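Local coordinates for response regulator CheY-like protein (Mesorhizobium loti, PDB 3SNK) that probably acts in pilus assembly as part of a putative ATP-binding, ATP-hydrolysing protein, of which this chain is the N-terminal CheY-like receiver domain, at residues Gly68-Leu73 against Asp95-Gln101; Arg14-Phe20 against Ile39-Ser45. All coordinates share one frame. Residues are numbered along the deposited sequence.

Contact 1: Gly68-Leu73 against Asp95-Gln101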
ATOM      1  N   GLY A  68      -7.055  -1.369  -6.573  1.00 60.46           N
ATOM      2  CA  GLY A  68      -8.448  -1.412  -7.032  1.00 62.17           C
ATOM      3  C   GLY A  68      -8.622  -2.488  -8.082  1.00 66.02           C
ATOM      4  O   GLY A  68      -8.213  -3.637  -7.863  1.00 64.27           O
ATOM      5  N   GLY A  69      -9.123  -2.086  -9.254  1.00 64.39           N
ATOM      6  CA  GLY A  69      -9.253  -2.958 -10.417  1.00 66.69           C
ATOM      7  C   GLY A  69      -7.921  -3.354 -11.059  1.00 70.65           C
ATOM      8  O   GLY A  69      -7.899  -4.177 -11.979  1.00 71.66           O
ATOM      9  N   GLY A  70      -6.812  -2.769 -10.579  1.00 65.75           N
ATOM     10  CA  GLY A  70      -5.461  -3.064 -11.060  1.00 64.38           C
ATOM     11  C   GLY A  70      -4.965  -2.219 -12.218  1.00 70.26           C
ATOM     12  O   GLY A  70      -4.070  -2.646 -12.949  1.00 69.38           O
ATOM     13  N   ASP A  71      -5.524  -1.004 -12.374  1.00 69.49           N
ATOM     14  CA  ASP A  71      -5.173  -0.057 -13.433  1.00 72.31           C
ATOM     15  C   ASP A  71      -3.672   0.315 -13.367  1.00 72.85           C
ATOM     16  O   ASP A  71      -3.009   0.350 -14.403  1.00 74.56           O
ATOM     17  CB  ASP A  71      -6.051   1.219 -13.342  1.00 77.23           C
ATOM     18  CG  ASP A  71      -7.552   0.990 -13.123  1.00 94.36           C
ATOM     19  OD1 ASP A  71      -7.947   0.616 -11.974  1.00 91.24           O
ATOM     20  OD2 ASP A  71      -8.338   1.262 -14.071  1.00105.16           O
ATOM     21  N   LEU A  72      -3.143   0.546 -12.150  1.00 64.97           N
ATOM     22  CA  LEU A  72      -1.751   0.921 -11.904  1.00 62.73           C
ATOM     23  C   LEU A  72      -0.751  -0.174 -12.346  1.00 62.82           C
ATOM     24  O   LEU A  72       0.335   0.166 -12.775  1.00 62.30           O
ATOM     25  CB  LEU A  72      -1.546   1.266 -10.421  1.00 60.45           C
ATOM     26  CG  LEU A  72      -0.257   2.014 -10.060  1.00 64.21           C
ATOM     27  CD1 LEU A  72      -0.323   3.470 -10.492  1.00 67.14           C
ATOM     28  CD2 LEU A  72       0.007   1.947  -8.573  1.00 63.82           C
ATOM     29  N   LEU A  73      -1.136  -1.459 -12.313  1.00 57.67           N
ATOM     30  CA  LEU A  73      -0.276  -2.583 -12.698  1.00 55.88           C
ATOM     31  C   LEU A  73       0.035  -2.614 -14.187  1.00 62.72           C
ATOM     32  O   LEU A  73       0.981  -3.292 -14.600  1.00 61.40           O
ATOM     33  CB  LEU A  73      -0.908  -3.916 -12.279  1.00 55.57           C
ATOM     34  CG  LEU A  73      -1.137  -4.112 -10.786  1.00 55.78           C
ATOM     35  CD1 LEU A  73      -2.149  -5.206 -10.550  1.00 58.19           C
ATOM     36  CD2 LEU A  73       0.179  -4.401 -10.026  1.00 48.19           C
ATOM     37  N   ASP A  95      -9.024  -5.680  -5.960  1.00 59.34           N
ATOM     38  CA  ASP A  95     -10.186  -6.513  -6.263  1.00 61.90           C
ATOM     39  C   ASP A  95      -9.577  -7.720  -7.000  1.00 62.43           C
ATOM     40  O   ASP A  95      -8.357  -7.883  -6.939  1.00 58.03           O
ATOM     41  CB  ASP A  95     -11.212  -5.721  -7.091  1.00 67.31           C
ATOM     42  CG  ASP A  95     -11.890  -4.613  -6.304  1.00 82.59           C
ATOM     43  OD1 ASP A  95     -12.686  -4.937  -5.382  1.00 86.75           O
ATOM     44  OD2 ASP A  95     -11.632  -3.424  -6.608  1.00 86.21           O
ATOM     45  N   GLU A  96     -10.359  -8.537  -7.696  1.00 61.04           N
ATOM     46  CA  GLU A  96      -9.773  -9.671  -8.422  1.00 62.37           C
ATOM     47  C   GLU A  96      -8.935  -9.173  -9.589  1.00 64.07           C
ATOM     48  O   GLU A  96      -9.279  -8.169 -10.221  1.00 63.56           O
ATOM     49  CB  GLU A  96     -10.860 -10.646  -8.924  1.00 69.18           C
ATOM     50  CG  GLU A  96     -10.340 -12.069  -9.082  1.00 86.91           C
ATOM     51  CD  GLU A  96     -10.994 -12.892 -10.176  1.00119.66           C
ATOM     52  OE1 GLU A  96     -12.225 -13.119 -10.101  1.00118.24           O
ATOM     53  OE2 GLU A  96     -10.267 -13.339 -11.093  1.00119.30           O
ATOM     54  N   LEU A  97      -7.820  -9.861  -9.847  1.00 58.53           N
ATOM     55  CA  LEU A  97      -6.888  -9.546 -10.925  1.00 57.14           C
ATOM     56  C   LEU A  97      -6.806 -10.672 -11.947  1.00 63.12           C
ATOM     57  O   LEU A  97      -7.139 -11.811 -11.610  1.00 61.81           O
ATOM     58  CB  LEU A  97      -5.479  -9.323 -10.342  1.00 52.10           C
ATOM     59  CG  LEU A  97      -5.292  -8.207  -9.324  1.00 53.67           C
ATOM     60  CD1 LEU A  97      -3.850  -8.197  -8.796  1.00 51.08           C
ATOM     61  CD2 LEU A  97      -5.692  -6.833  -9.900  1.00 55.46           C
ATOM     62  N   THR A  98      -6.284 -10.362 -13.163  1.00 62.43           N
ATOM     63  CA  THR A  98      -6.005 -11.356 -14.210  1.00 66.47           C
ATOM     64  C   THR A  98      -4.651 -11.944 -13.923  1.00 70.74           C
ATOM     65  O   THR A  98      -3.905 -11.395 -13.103  1.00 66.52           O
ATOM     66  CB  THR A  98      -6.063 -10.768 -15.645  1.00 77.48           C
ATOM     67  OG1 THR A  98      -5.088  -9.740 -15.801  1.00 79.46           O
ATOM     68  CG2 THR A  98      -7.444 -10.272 -16.036  1.00 77.47           C
ATOM     69  N   SER A  99      -4.293 -13.012 -14.638  1.00 71.77           N
ATOM     70  CA  SER A  99      -3.003 -13.675 -14.519  1.00 70.57           C
ATOM     71  C   SER A  99      -1.856 -12.734 -14.863  1.00 73.35           C
ATOM     72  O   SER A  99      -0.813 -12.772 -14.195  1.00 69.34           O
ATOM     73  CB  SER A  99      -2.961 -14.888 -15.435  1.00 79.66           C
ATOM     74  OG  SER A  99      -3.025 -14.483 -16.791  1.00 94.39           O
ATOM     75  N   GLU A 100      -2.051 -11.896 -15.912  1.00 72.24           N
ATOM     76  CA  GLU A 100      -1.078 -10.906 -16.399  1.00 70.46           C
ATOM     77  C   GLU A 100      -0.846  -9.856 -15.323  1.00 66.35           C
ATOM     78  O   GLU A 100       0.288  -9.427 -15.103  1.00 63.20           O
ATOM     79  CB  GLU A 100      -1.589 -10.258 -17.702  1.00 76.21           C
ATOM     80  CG  GLU A 100      -0.612  -9.300 -18.373  1.00 92.25           C
ATOM     81  CD  GLU A 100      -1.209  -8.481 -19.503  1.00126.84           C
ATOM     82  OE1 GLU A 100      -1.909  -7.484 -19.210  1.00126.16           O
ATOM     83  OE2 GLU A 100      -0.966  -8.828 -20.682  1.00124.30           O
ATOM     84  N   GLN A 101      -1.914  -9.468 -14.628  1.00 59.76           N
ATOM     85  CA  GLN A 101      -1.812  -8.498 -13.560  1.00 55.58           C
ATOM     86  C   GLN A 101      -1.174  -9.121 -12.330  1.00 57.72           C
ATOM     87  O   GLN A 101      -0.443  -8.425 -11.627  1.00 54.90           O
ATOM     88  CB  GLN A 101      -3.182  -7.933 -13.226  1.00 57.22           C
ATOM     89  CG  GLN A 101      -3.738  -7.038 -14.328  1.00 62.19           C
ATOM     90  CD  GLN A 101      -5.173  -6.683 -14.050  1.00 73.77           C
ATOM     91  OE1 GLN A 101      -5.990  -7.536 -13.709  1.00 61.10           O
ATOM     92  NE2 GLN A 101      -5.509  -5.409 -14.177  1.00 72.39           N
TER
HETATM   93  O   HOH W   1      -3.622  -3.534 -15.489  1.00 63.61           O
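Gln101 lays its side chain against the glycine-rich loop, its amide NE2 donating weak hydrogen bonds to Gly69 O (3.5 Å) and Gly70 O (3.3 Å). Water 1 bridges the same amide and Gly70, giving a hydrogen bond to Gly70 O at 2.7 Å and accepting one from Gln101 NE2 at 3.0 Å. The other end of the amide is held at home: Gln101 OE1 accepts from Thr98 N (2.9 Å), while Thr98 OG1 takes a weak bond from Gln101 N (3.4 Å), a capping box that starts helix 99-107. Beneath the polar layer Leu73 CD1 meets Leu97 CD1 at 3.9 Å. Asp95 N donates a nearly straight hydrogen bond to Gly68 O (2.9 Å), joining the loops that follow two neighbouring strands at the C-terminal end of the parallel receiver sheet. Gly70, with positive phi, brings its CA within 4.0 Å of Leu97 CD2; a CB there would clash with Leu97 CD2 and Gln101 NE2, so this close approach, bridged by weak amide bonds and a water, requires glycine.

Contact 2: Arg14-Phe20 against Ile39-Ser45. With SO4 (sulfate ion), chain B.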
ATOM      1  N   ARG A  14       6.846   7.109  16.104  1.00 84.13           N
ATOM      2  CA  ARG A  14       5.766   6.437  15.368  1.00 79.30           C
ATOM      3  C   ARG A  14       6.261   5.942  13.998  1.00 78.24           C
ATOM      4  O   ARG A  14       7.043   6.631  13.326  1.00 77.01           O
ATOM      5  CB  ARG A  14       4.558   7.368  15.185  1.00 78.01           C
ATOM      6  CG  ARG A  14       3.708   7.525  16.447  1.00 91.89           C
ATOM      7  CD  ARG A  14       2.570   8.519  16.274  1.00102.51           C
ATOM      8  NE  ARG A  14       3.044   9.896  16.121  1.00116.43           N
ATOM      9  CZ  ARG A  14       2.285  10.976  16.283  1.00133.62           C
ATOM     10  NH1 ARG A  14       1.008  10.855  16.625  1.00119.84           N
ATOM     11  NH2 ARG A  14       2.801  12.187  16.121  1.00124.61           N
ATOM     12  N   LYS A  15       5.800   4.751  13.593  1.00 71.31           N
ATOM     13  CA  LYS A  15       6.164   4.150  12.316  1.00 67.24           C
ATOM     14  C   LYS A  15       5.372   4.789  11.187  1.00 67.43           C
ATOM     15  O   LYS A  15       4.147   4.649  11.120  1.00 66.42           O
ATOM     16  CB  LYS A  15       5.941   2.628  12.338  1.00 67.94           C
ATOM     17  CG  LYS A  15       6.605   1.912  11.170  1.00 72.81           C
ATOM     18  CD  LYS A  15       6.345   0.428  11.228  1.00 74.94           C
ATOM     19  CE  LYS A  15       7.440  -0.340  10.545  1.00 75.44           C
ATOM     20  NZ  LYS A  15       7.272  -1.796  10.744  1.00 74.21           N
ATOM     21  N   GLN A  16       6.085   5.454  10.273  1.00 62.11           N
ATOM     22  CA  GLN A  16       5.481   6.099   9.112  1.00 59.65           C
ATOM     23  C   GLN A  16       4.844   5.068   8.180  1.00 56.62           C
ATOM     24  O   GLN A  16       5.415   4.017   7.902  1.00 54.96           O
ATOM     25  CB  GLN A  16       6.507   6.956   8.352  1.00 61.41           C
ATOM     26  CG  GLN A  16       6.757   8.315   9.019  1.00 82.79           C
ATOM     27  CD  GLN A  16       8.017   9.012   8.538  1.00111.38           C
ATOM     28  OE1 GLN A  16       8.299   9.115   7.336  1.00105.66           O
ATOM     29  NE2 GLN A  16       8.786   9.554   9.474  1.00109.67           N
ATOM     30  N   VAL A  17       3.639   5.372   7.746  1.00 50.57           N
ATOM     31  CA  VAL A  17       2.819   4.568   6.849  1.00 47.20           C
ATOM     32  C   VAL A  17       2.416   5.480   5.688  1.00 54.17           C
ATOM     33  O   VAL A  17       1.818   6.555   5.902  1.00 55.13           O
ATOM     34  CB  VAL A  17       1.587   3.919   7.553  1.00 49.86           C
ATOM     35  CG1 VAL A  17       0.778   3.050   6.593  1.00 47.96           C
ATOM     36  CG2 VAL A  17       1.994   3.108   8.791  1.00 50.16           C
ATOM     37  N   ALA A  18       2.794   5.086   4.463  1.00 48.68           N
ATOM     38  CA  ALA A  18       2.371   5.800   3.260  1.00 49.15           C
ATOM     39  C   ALA A  18       1.228   5.001   2.651  1.00 51.79           C
ATOM     40  O   ALA A  18       1.369   3.812   2.412  1.00 50.30           O
ATOM     41  CB  ALA A  18       3.534   5.981   2.283  1.00 49.52           C
ATOM     42  N   LEU A  19       0.053   5.617   2.543  1.00 50.24           N
ATOM     43  CA  LEU A  19      -1.148   5.003   1.987  1.00 49.07           C
ATOM     44  C   LEU A  19      -1.484   5.670   0.642  1.00 52.19           C
ATOM     45  O   LEU A  19      -1.493   6.909   0.550  1.00 53.34           O
ATOM     46  CB  LEU A  19      -2.291   5.160   3.017  1.00 51.27           C
ATOM     47  CG  LEU A  19      -3.703   4.744   2.622  1.00 56.52           C
ATOM     48  CD1 LEU A  19      -3.797   3.282   2.379  1.00 54.43           C
ATOM     49  CD2 LEU A  19      -4.687   5.117   3.720  1.00 62.82           C
ATOM     50  N   PHE A  20      -1.700   4.847  -0.405  1.00 46.14           N
ATOM     51  CA  PHE A  20      -2.009   5.306  -1.774  1.00 48.21           C
ATOM     52  C   PHE A  20      -3.283   4.643  -2.210  1.00 54.70           C
ATOM     53  O   PHE A  20      -3.352   3.421  -2.178  1.00 50.83           O
ATOM     54  CB  PHE A  20      -0.853   4.982  -2.770  1.00 47.72           C
ATOM     55  CG  PHE A  20       0.452   5.623  -2.380  1.00 48.04           C
ATOM     56  CD1 PHE A  20       0.698   6.962  -2.662  1.00 50.72           C
ATOM     57  CD2 PHE A  20       1.407   4.911  -1.664  1.00 47.12           C
ATOM     58  CE1 PHE A  20       1.859   7.583  -2.214  1.00 51.34           C
ATOM     59  CE2 PHE A  20       2.603   5.517  -1.278  1.00 48.97           C
ATOM     60  CZ  PHE A  20       2.811   6.853  -1.540  1.00 48.69           C
ATOM     61  N   ILE A  39       0.473   3.988  17.297  1.00 65.15           N
ATOM     62  CA  ILE A  39       1.908   3.746  17.011  1.00 66.16           C
ATOM     63  C   ILE A  39       2.267   3.987  15.521  1.00 69.62           C
ATOM     64  O   ILE A  39       3.365   3.620  15.097  1.00 68.76           O
ATOM     65  CB  ILE A  39       2.336   2.318  17.473  1.00 69.68           C
ATOM     66  CG1 ILE A  39       1.581   1.219  16.670  1.00 68.10           C
ATOM     67  CG2 ILE A  39       2.138   2.174  18.998  1.00 74.21           C
ATOM     68  CD1 ILE A  39       1.952  -0.252  16.941  1.00 79.16           C
ATOM     69  N   TYR A  40       1.368   4.612  14.740  1.00 66.79           N
ATOM     70  CA  TYR A  40       1.617   4.843  13.311  1.00 65.32           C
ATOM     71  C   TYR A  40       1.400   6.305  12.887  1.00 72.60           C
ATOM     72  O   TYR A  40       0.414   6.928  13.281  1.00 74.40           O
ATOM     73  CB  TYR A  40       0.730   3.907  12.462  1.00 63.93           C
ATOM     74  CG  TYR A  40       0.979   2.435  12.729  1.00 65.14           C
ATOM     75  CD1 TYR A  40       2.225   1.862  12.488  1.00 66.40           C
ATOM     76  CD2 TYR A  40      -0.027   1.617  13.235  1.00 66.31           C
ATOM     77  CE1 TYR A  40       2.469   0.518  12.754  1.00 66.78           C
ATOM     78  CE2 TYR A  40       0.200   0.265  13.489  1.00 67.03           C
ATOM     79  CZ  TYR A  40       1.457  -0.275  13.267  1.00 73.71           C
ATOM     80  OH  TYR A  40       1.700  -1.610  13.492  1.00 72.36           O
ATOM     81  N   ASP A  41       2.354   6.845  12.116  1.00 69.58           N
ATOM     82  CA  ASP A  41       2.311   8.195  11.531  1.00 70.84           C
ATOM     83  C   ASP A  41       1.876   7.991  10.070  1.00 69.79           C
ATOM     84  O   ASP A  41       2.710   7.712   9.207  1.00 67.12           O
ATOM     85  CB  ASP A  41       3.684   8.909  11.674  1.00 75.05           C
ATOM     86  CG  ASP A  41       3.739  10.341  11.155  1.00 92.14           C
ATOM     87  OD1 ASP A  41       2.870  11.156  11.551  1.00 95.60           O
ATOM     88  OD2 ASP A  41       4.686  10.663  10.400  1.00101.25           O
ATOM     89  N   VAL A  42       0.553   8.039   9.819  1.00 63.88           N
ATOM     90  CA  VAL A  42      -0.048   7.700   8.524  1.00 59.76           C
ATOM     91  C   VAL A  42      -0.261   8.910   7.576  1.00 63.05           C
ATOM     92  O   VAL A  42      -1.020   9.803   7.883  1.00 61.56           O
ATOM     93  CB  VAL A  42      -1.376   6.951   8.758  1.00 61.19           C
ATOM     94  CG1 VAL A  42      -1.991   6.503   7.443  1.00 58.96           C
ATOM     95  CG2 VAL A  42      -1.164   5.755   9.681  1.00 60.23           C
ATOM     96  N   ARG A  43       0.389   8.886   6.394  1.00 59.73           N
ATOM     97  CA  ARG A  43       0.245   9.889   5.325  1.00 60.75           C
ATOM     98  C   ARG A  43      -0.632   9.249   4.234  1.00 63.15           C
ATOM     99  O   ARG A  43      -0.424   8.079   3.899  1.00 62.67           O
ATOM    100  CB  ARG A  43       1.642  10.305   4.813  1.00 61.52           C
ATOM    101  CG  ARG A  43       1.685  11.000   3.450  1.00 80.87           C
ATOM    102  CD  ARG A  43       3.085  11.462   3.040  1.00 96.92           C
ATOM    103  NE  ARG A  43       4.131  10.439   3.196  1.00104.39           N
ATOM    104  CZ  ARG A  43       4.585   9.655   2.220  1.00117.37           C
ATOM    105  NH1 ARG A  43       4.068   9.733   0.999  1.00100.68           N
ATOM    106  NH2 ARG A  43       5.557   8.782   2.458  1.00105.90           N
ATOM    107  N   VAL A  44      -1.610   9.986   3.699  1.00 57.74           N
ATOM    108  CA  VAL A  44      -2.562   9.477   2.692  1.00 56.67           C
ATOM    109  C   VAL A  44      -2.385  10.268   1.363  1.00 61.74           C
ATOM    110  O   VAL A  44      -2.209  11.495   1.396  1.00 63.13           O
ATOM    111  CB  VAL A  44      -4.009   9.554   3.257  1.00 63.98           C
ATOM    112  CG1 VAL A  44      -5.045   9.069   2.253  1.00 64.78           C
ATOM    113  CG2 VAL A  44      -4.133   8.754   4.548  1.00 62.81           C
ATOM    114  N   SER A  45      -2.451   9.562   0.204  1.00 57.07           N
ATOM    115  CA  SER A  45      -2.254  10.146  -1.142  1.00 59.62           C
ATOM    116  C   SER A  45      -3.023   9.386  -2.234  1.00 65.08           C
ATOM    117  O   SER A  45      -3.458   8.262  -1.996  1.00 63.26           O
ATOM    118  CB  SER A  45      -0.766  10.119  -1.510  1.00 61.74           C
ATOM    119  OG  SER A  45       0.075  10.732  -0.547  1.00 72.36           O
TER
HETATM  120  S   SO4 B 135       0.425  15.452  16.902  0.50 92.81           S
HETATM  121  O1  SO4 B 135      -0.509  14.656  17.714  0.50 97.36           O
HETATM  122  O2  SO4 B 135       0.649  16.756  17.539  0.50 97.32           O
HETATM  123  O3  SO4 B 135       1.698  14.745  16.790  0.50 98.18           O
HETATM  124  O4  SO4 B 135      -0.159  15.651  15.575  0.50 97.90           O
HETATM  125  O   HOH W   2       1.225   8.588   0.946  1.00 56.33           O
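Ile39 opens the pairing by accepting a hydrogen bond at its O from Lys15 N (3.1 Å). Tyr40 follows, its ring packing on Val17, with Tyr40 CD1 3.9 Å from Val17 CG2. Asp41 bonds from its N to Lys15 O (3.0 Å) and receives Val17 N at its O (2.9 Å), the alternation expected of parallel strands; nearby, Arg14 NH2 binds a sulfate, probably from the crystallisation liquor, through O3 (2.9 Å). Val42 points to the same side of the sheet as Tyr40 and sets its CG2 3.9 Å from Val17 CB. Arg43 links Val17 and Leu19 by backbone bonds and, on the other face, spreads its guanidinium over Ala18 CB, 3.5 Å from Arg43 NH2. Val44 CG2 then meets Leu19 CD2 at 3.8 Å, and Ser45 N closes the run on Leu19 O (2.8 Å). The strands form a right-handed beta-alpha-beta unit through helix 24-36, which packs on Leu19, Val42 and Val44, while Tyr40 reaches helix 120-129; strand 15-20 pairs on its other edge with strand 62-68, leaving 40-45 outermost.

In the fold
From the N terminus, strand 15-20 leads through helix 24-36 into strand 40-45, where contact 2 closes the first loop of the chain. Strand 62-68 then returns beside strand 15-20, and the chain enters the loop where contact 1 begins. Helix 78-82 and strand 90-94 follow before 95-101 comes back to close it. The two closures are in series, neither nesting nor crossing, and their centres lie about 24 Å apart on opposite sides of the chain's centre. Contact 2 joins an edge strand to the sheet's interior; contact 1 ties together the loops beyond strands 62-68 and 90-94. Strand 62-68 connects them: it borders strand 15-20 and runs into Gly68.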